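Local coordinates for glycerol Dehydrogenase (Unidentified, PDB 5XN8) that catalyses the NAD-dependent oxidation of glycerol to dihydroxyacetone, as a metal-dependent member of the iron-containing alcohol dehydrogenase family, at the interface of chains A and B. Coordinates in Å, arbitrary orientation; residue numbers count along the deposited sequence, not the author numbering. Chains: chain A/B, Glycerol Dehydrogenase.

The interface of chains A and B. Residues chain A 8-11, 235, 239; chain B 4-5, 7, 196, 198.
A:Tyr11 and B:Ile5 face each other as an antiparallel beta pair that joins strand 10-14 of chain A to strand 3-6 of chain B. Two backbone hydrogen bonds result: A:Tyr11 N donates to B:Ile5 O at 3.0 Å, and B:Ile5 N donates to A:Tyr11 O at 3.2 Å. Past the strand, B:Ser7 N gives a third to A:Gly9 O.

B:Ile5 fills the apolar centre with both branches. The methyl B:Ile5 CG2 touches A:Tyr11 CB at 3.7 Å. B:Ile5 CG2 also sits over one face of the A:Tyr239 ring, toward the rim, 3.8 Å from A:Tyr239 CE2. CG1 is anti to the backbone N (chi1 -179°) and the chain stays extended, which carries B:Ile5 CD1 to the phenol end, 3.9 Å from A:Tyr239 OH. B:Ala198 CB lies on the same side of the ring, above its CD1-CE1 edge, 4.1 Å from A:Tyr239 CD1.

A:Glu235 reaches across with an extended side chain, CG anti to the backbone N (chi1 -169°). The carboxylate oxygen A:Glu235 OE2 accepts a hydrogen bond from B:Ala198 N at 2.9 Å, through the syn lone pair. This amide belongs to the first turn of helix 197-223, so the helix end may favour the negative charge. B:Thr196 packs CB against the carboxylate, crossing the glutamate chain at about a right angle.

Within chain A, A:Tyr239 CB stands over the centre of the A:Tyr11 ring, 3.9 Å above its plane. This packs strand 10-14 against helix 228-247, which also carries A:Glu235.

The two-fold axis repeats the patch with chains exchanged. Strand pairing, apolar packing and the carboxylate bond at helix 197-223 join two subunits in the deposited octamer, and may do so in the working enzyme.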
ATOM      1  N   PRO A   8     -12.877  26.509  28.479  1.00 29.50           N
ATOM      2  CA  PRO A   8     -13.543  27.805  28.596  1.00 29.19           C
ATOM      3  C   PRO A   8     -14.928  27.732  27.956  1.00 29.12           C
ATOM      4  O   PRO A   8     -15.094  27.032  26.956  1.00 29.80           O
ATOM      5  CB  PRO A   8     -12.634  28.736  27.782  1.00 28.69           C
ATOM      6  CG  PRO A   8     -11.968  27.835  26.805  1.00 27.59           C
ATOM      7  CD  PRO A   8     -11.706  26.588  27.589  1.00 27.60           C
ATOM      8  N   GLY A   9     -15.896  28.435  28.532  1.00 29.48           N
ATOM      9  CA  GLY A   9     -17.281  28.461  28.033  1.00 28.92           C
ATOM     10  C   GLY A   9     -17.413  28.704  26.537  1.00 28.48           C
ATOM     11  O   GLY A   9     -18.149  27.988  25.865  1.00 27.92           O
ATOM     12  N   LYS A  10     -16.696  29.711  26.026  1.00 28.34           N
ATOM     13  CA  LYS A  10     -16.710  30.055  24.599  1.00 27.42           C
ATOM     14  C   LYS A  10     -15.325  30.487  24.132  1.00 26.87           C
ATOM     15  O   LYS A  10     -14.612  31.187  24.848  1.00 26.72           O
ATOM     16  CB  LYS A  10     -17.706  31.186  24.312  1.00 28.40           C
ATOM     17  CG  LYS A  10     -19.165  30.776  24.382  1.00 29.37           C
ATOM     18  CD  LYS A  10     -20.078  31.756  23.673  1.00 30.20           C
ATOM     19  CE  LYS A  10     -21.523  31.545  24.089  1.00 31.27           C
ATOM     20  NZ  LYS A  10     -21.804  31.998  25.485  1.00 31.34           N
ATOM     21  N   TYR A  11     -14.959  30.069  22.920  1.00 25.21           N
ATOM     22  CA  TYR A  11     -13.696  30.445  22.297  1.00 24.59           C
ATOM     23  C   TYR A  11     -14.016  31.054  20.933  1.00 25.37           C
ATOM     24  O   TYR A  11     -14.625  30.400  20.106  1.00 27.73           O
ATOM     25  CB  TYR A  11     -12.779  29.229  22.200  1.00 23.00           C
ATOM     26  CG  TYR A  11     -11.551  29.441  21.349  1.00 22.32           C
ATOM     27  CD1 TYR A  11     -10.369  29.941  21.894  1.00 21.08           C
ATOM     28  CD2 TYR A  11     -11.564  29.128  19.991  1.00 21.54           C
ATOM     29  CE1 TYR A  11      -9.251  30.119  21.115  1.00 20.41           C
ATOM     30  CE2 TYR A  11     -10.452  29.335  19.200  1.00 20.63           C
ATOM     31  CZ  TYR A  11      -9.292  29.823  19.776  1.00 20.33           C
ATOM     32  OH  TYR A  11      -8.174  30.020  18.991  1.00 19.36           O
ATOM     33  N   GLU A 235      -5.409  28.457  16.313  1.00 27.84           N
ATOM     34  CA  GLU A 235      -6.301  27.539  17.029  1.00 27.93           C
ATOM     35  C   GLU A 235      -5.509  26.396  17.662  1.00 27.86           C
ATOM     36  O   GLU A 235      -5.764  26.025  18.810  1.00 26.96           O
ATOM     37  CB  GLU A 235      -7.360  26.968  16.089  1.00 27.81           C
ATOM     38  CG  GLU A 235      -8.476  26.218  16.813  1.00 27.75           C
ATOM     39  CD  GLU A 235      -9.328  25.353  15.909  1.00 27.68           C
ATOM     40  OE1 GLU A 235      -9.379  25.630  14.697  1.00 26.59           O
ATOM     41  OE2 GLU A 235      -9.956  24.387  16.422  1.00 28.34           O
ATOM     42  N   TYR A 239      -6.402  26.858  21.432  1.00 25.04           N
ATOM     43  CA  TYR A 239      -7.463  25.955  21.888  1.00 25.04           C
ATOM     44  C   TYR A 239      -6.997  24.499  21.947  1.00 23.99           C
ATOM     45  O   TYR A 239      -7.210  23.833  22.959  1.00 25.16           O
ATOM     46  CB  TYR A 239      -8.747  26.096  21.038  1.00 25.49           C
ATOM     47  CG  TYR A 239      -9.939  25.443  21.707  1.00 26.20           C
ATOM     48  CD1 TYR A 239     -10.186  24.085  21.558  1.00 26.79           C
ATOM     49  CD2 TYR A 239     -10.785  26.172  22.536  1.00 27.22           C
ATOM     50  CE1 TYR A 239     -11.271  23.473  22.194  1.00 27.82           C
ATOM     51  CE2 TYR A 239     -11.858  25.573  23.181  1.00 27.17           C
ATOM     52  CZ  TYR A 239     -12.102  24.230  23.011  1.00 26.97           C
ATOM     53  OH  TYR A 239     -13.170  23.655  23.657  1.00 25.83           O
TER
ATOM     54  N   VAL B   4     -16.468  29.855  16.187  1.00 25.95           N
ATOM     55  CA  VAL B   4     -16.893  29.749  17.589  1.00 25.57           C
ATOM     56  C   VAL B   4     -17.032  28.291  17.980  1.00 24.23           C
ATOM     57  O   VAL B   4     -17.504  27.480  17.193  1.00 24.82           O
ATOM     58  CB  VAL B   4     -18.218  30.495  17.871  1.00 25.40           C
ATOM     59  CG1 VAL B   4     -18.479  30.581  19.374  1.00 25.82           C
ATOM     60  CG2 VAL B   4     -18.182  31.897  17.286  1.00 25.81           C
ATOM     61  N   ILE B   5     -16.593  27.985  19.195  1.00 23.74           N
ATOM     62  CA  ILE B   5     -16.836  26.688  19.834  1.00 23.21           C
ATOM     63  C   ILE B   5     -17.267  26.967  21.277  1.00 23.43           C
ATOM     64  O   ILE B   5     -16.697  27.834  21.939  1.00 23.03           O
ATOM     65  CB  ILE B   5     -15.591  25.761  19.777  1.00 22.71           C
ATOM     66  CG1 ILE B   5     -15.880  24.399  20.418  1.00 22.33           C
ATOM     67  CG2 ILE B   5     -14.379  26.394  20.447  1.00 22.68           C
ATOM     68  CD1 ILE B   5     -14.812  23.358  20.165  1.00 21.91           C
ATOM     69  N   SER B   7     -18.641  24.963  25.119  1.00 25.52           N
ATOM     70  CA  SER B   7     -18.516  23.729  25.875  1.00 26.98           C
ATOM     71  C   SER B   7     -19.089  23.908  27.281  1.00 28.52           C
ATOM     72  O   SER B   7     -19.122  25.035  27.796  1.00 29.06           O
ATOM     73  CB  SER B   7     -17.034  23.331  25.959  1.00 27.31           C
ATOM     74  OG  SER B   7     -16.857  22.042  26.533  1.00 26.94           O
ATOM     75  N   THR B 196     -14.910  25.548  14.136  1.00 29.60           N
ATOM     76  CA  THR B 196     -13.507  25.349  14.426  1.00 29.64           C
ATOM     77  C   THR B 196     -13.132  23.967  13.917  1.00 29.06           C
ATOM     78  O   THR B 196     -14.014  23.125  13.692  1.00 29.85           O
ATOM     79  CB  THR B 196     -13.233  25.423  15.946  1.00 29.56           C
ATOM     80  OG1 THR B 196     -14.047  24.460  16.632  1.00 28.97           O
ATOM     81  CG2 THR B 196     -13.525  26.821  16.482  1.00 29.19           C
ATOM     82  N   ALA B 198     -11.415  21.969  15.786  1.00 27.97           N
ATOM     83  CA  ALA B 198     -11.660  21.235  17.033  1.00 27.14           C
ATOM     84  C   ALA B 198     -13.006  20.513  17.052  1.00 26.98           C
ATOM     85  O   ALA B 198     -13.070  19.302  17.276  1.00 25.91           O
ATOM     86  CB  ALA B 198     -11.580  22.189  18.216  1.00 26.92           C
TER